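Long-range contact in chemotaxis protein CheX (Vibrio vulnificus, PDB 6VPW), which probably dephosphorylates the phosphorylated response regulator CheY in bacterial chemotaxis: residues R33-E38 against G134-M139. Sequence-based numbering, arbitrary orientation.
Sequences RIKKDE and GSIIIM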
# COMPACT_ATOMS: atom_id res chain seq x y z
N ARG A 33 -16.73 10.92 -3.76
CA ARG A 33 -16.40 12.36 -3.80
C ARG A 33 -14.88 12.52 -3.79
O ARG A 33 -14.15 11.51 -3.54
CB ARG A 33 -17.10 13.07 -2.63
CG ARG A 33 -16.87 12.42 -1.27
CD ARG A 33 -17.41 13.19 -0.08
NE ARG A 33 -16.93 12.57 1.16
CZ ARG A 33 -17.55 11.62 1.85
NH1 ARG A 33 -18.73 11.16 1.45
NH2 ARG A 33 -17.00 11.13 2.94
N ILE A 34 -14.41 13.72 -4.13
CA ILE A 34 -12.96 14.02 -4.06
C ILE A 34 -12.62 14.09 -2.58
O ILE A 34 -13.30 14.83 -1.85
CB ILE A 34 -12.59 15.32 -4.81
CG1 ILE A 34 -12.91 15.22 -6.30
CG2 ILE A 34 -11.13 15.68 -4.56
CD1 ILE A 34 -12.70 16.50 -7.08
N LYS A 35 -11.64 13.29 -2.15
CA LYS A 35 -11.23 13.30 -0.73
C LYS A 35 -10.63 14.67 -0.45
O LYS A 35 -9.97 15.22 -1.35
CB LYS A 35 -10.26 12.16 -0.43
CG LYS A 35 -9.82 12.04 1.02
CD LYS A 35 -8.97 10.82 1.26
CE LYS A 35 -8.44 10.69 2.67
NZ LYS A 35 -7.66 9.43 2.83
N LYS A 36 -10.91 15.21 0.73
CA LYS A 36 -10.34 16.53 1.11
C LYS A 36 -9.61 16.32 2.44
O LYS A 36 -8.63 15.55 2.45
CB LYS A 36 -11.44 17.59 1.13
CG LYS A 36 -12.13 17.79 -0.21
CD LYS A 36 -13.12 18.94 -0.21
CE LYS A 36 -13.99 18.97 -1.45
NZ LYS A 36 -14.87 17.77 -1.52
N ASP A 37 -10.09 16.97 3.51
CA ASP A 37 -9.49 16.88 4.87
C ASP A 37 -10.27 15.87 5.71
O ASP A 37 -9.95 15.72 6.90
CB ASP A 37 -9.52 18.26 5.55
CG ASP A 37 -9.20 19.41 4.61
OD1 ASP A 37 -8.78 19.14 3.47
OD2 ASP A 37 -9.40 20.57 5.02
N GLU A 38 -11.24 15.19 5.09
CA GLU A 38 -12.15 14.26 5.81
C GLU A 38 -11.40 13.11 6.48
O GLU A 38 -10.35 12.65 5.96
CB GLU A 38 -13.22 13.72 4.86
CG GLU A 38 -12.68 13.27 3.51
CD GLU A 38 -13.74 12.64 2.64
OE1 GLU A 38 -14.36 11.66 3.09
OE2 GLU A 38 -13.98 13.17 1.53
N GLY A 134 -3.13 12.74 -10.02
CA GLY A 134 -4.56 12.84 -10.37
C GLY A 134 -5.41 13.13 -9.15
O GLY A 134 -4.85 13.38 -8.07
N SER A 135 -6.73 13.09 -9.32
CA SER A 135 -7.68 13.37 -8.22
C SER A 135 -7.83 12.12 -7.34
O SER A 135 -7.96 11.00 -7.92
CB SER A 135 -9.00 13.83 -8.79
OG SER A 135 -9.93 14.15 -7.76
N ILE A 136 -7.74 12.28 -6.02
CA ILE A 136 -7.96 11.11 -5.10
C ILE A 136 -9.47 11.02 -4.85
O ILE A 136 -10.02 11.95 -4.22
CB ILE A 136 -7.17 11.23 -3.79
CG1 ILE A 136 -5.67 11.39 -4.05
CG2 ILE A 136 -7.48 10.03 -2.90
CD1 ILE A 136 -4.88 11.79 -2.84
N ILE A 137 -10.08 9.92 -5.29
CA ILE A 137 -11.54 9.68 -5.11
C ILE A 137 -11.73 8.73 -3.93
O ILE A 137 -11.00 7.70 -3.88
CB ILE A 137 -12.16 9.10 -6.40
CG1 ILE A 137 -11.88 9.97 -7.63
CG2 ILE A 137 -13.65 8.86 -6.20
CD1 ILE A 137 -12.47 11.34 -7.57
N ILE A 138 -12.61 9.08 -3.00
CA ILE A 138 -12.94 8.18 -1.86
C ILE A 138 -14.38 7.71 -2.08
O ILE A 138 -15.21 8.55 -2.44
CB ILE A 138 -12.74 8.84 -0.48
CG1 ILE A 138 -13.04 7.85 0.65
CG2 ILE A 138 -13.58 10.11 -0.35
CD1 ILE A 138 -12.65 8.35 2.03
N MET A 139 -14.62 6.42 -1.93
CA MET A 139 -15.97 5.83 -2.11
C MET A 139 -16.34 5.18 -0.78
O MET A 139 -15.86 4.09 -0.48
CB MET A 139 -15.96 4.79 -3.24
CG MET A 139 -15.14 5.23 -4.46
SD MET A 139 -15.00 3.96 -5.75
CE MET A 139 -13.56 4.56 -6.63
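The carbonyl oxygen of Arg-33 accepts the amide hydrogen of Ile-138, with Ile-138 N and Arg-33 O 2.9 Å apart, and the CA of Ile-137 adds a CA-H...O contact to the same oxygen. Arg-33 N returns a bond to Ile-138 O, so these two residues form an antiparallel hydrogen-bonded pair. One step on, Ile-34 and Ile-137 make a non-hydrogen-bonded pair whose CA atoms come within 4.7 Å, and Lys-35 N then donates to Ile-136 O at 3.0 Å. The ladder thus runs past the end of strand 28-34, an outermost strand of the six-stranded antiparallel sheet within this chain, and joins it to strand 137-142, whose other neighbour is strand 148-154. Buried Ile-138 carries the side-chain packing. Ile-138 CG2 lies 3.9 Å from Lys-35 CB and also touches Arg-33 CG. A branched, apolar residue suits this place, since one methyl can meet the aliphatic stems of both chains. The same CG2 is 3.6 Å from Glu-38 OE2, in a carboxylate whose charge is answered by Arg-33. Arginine offers two N-H groups side by side to match the two oxygens: NE meets OE2, and Arg-33 NH2 meets Glu-38 OE1 at 2.7 Å, both on the syn side, with the donors about 30° out of the carboxylate plane. This salt bridge links the loop after the strand back to the strand's end. Lysine is long enough to pack its CB here and, with CG anti to the backbone N (chi1 -177°) and the chain extended, still carry NZ to a salt bridge with Glu-151 on strand 148-154. On the face away from Ile-138, where Ile-137 also meets Val-8 of helix 8-23, Ile-34 CG1 lies 3.5 Å from Ser-135 OG and more distantly touches Ile-137 CD1.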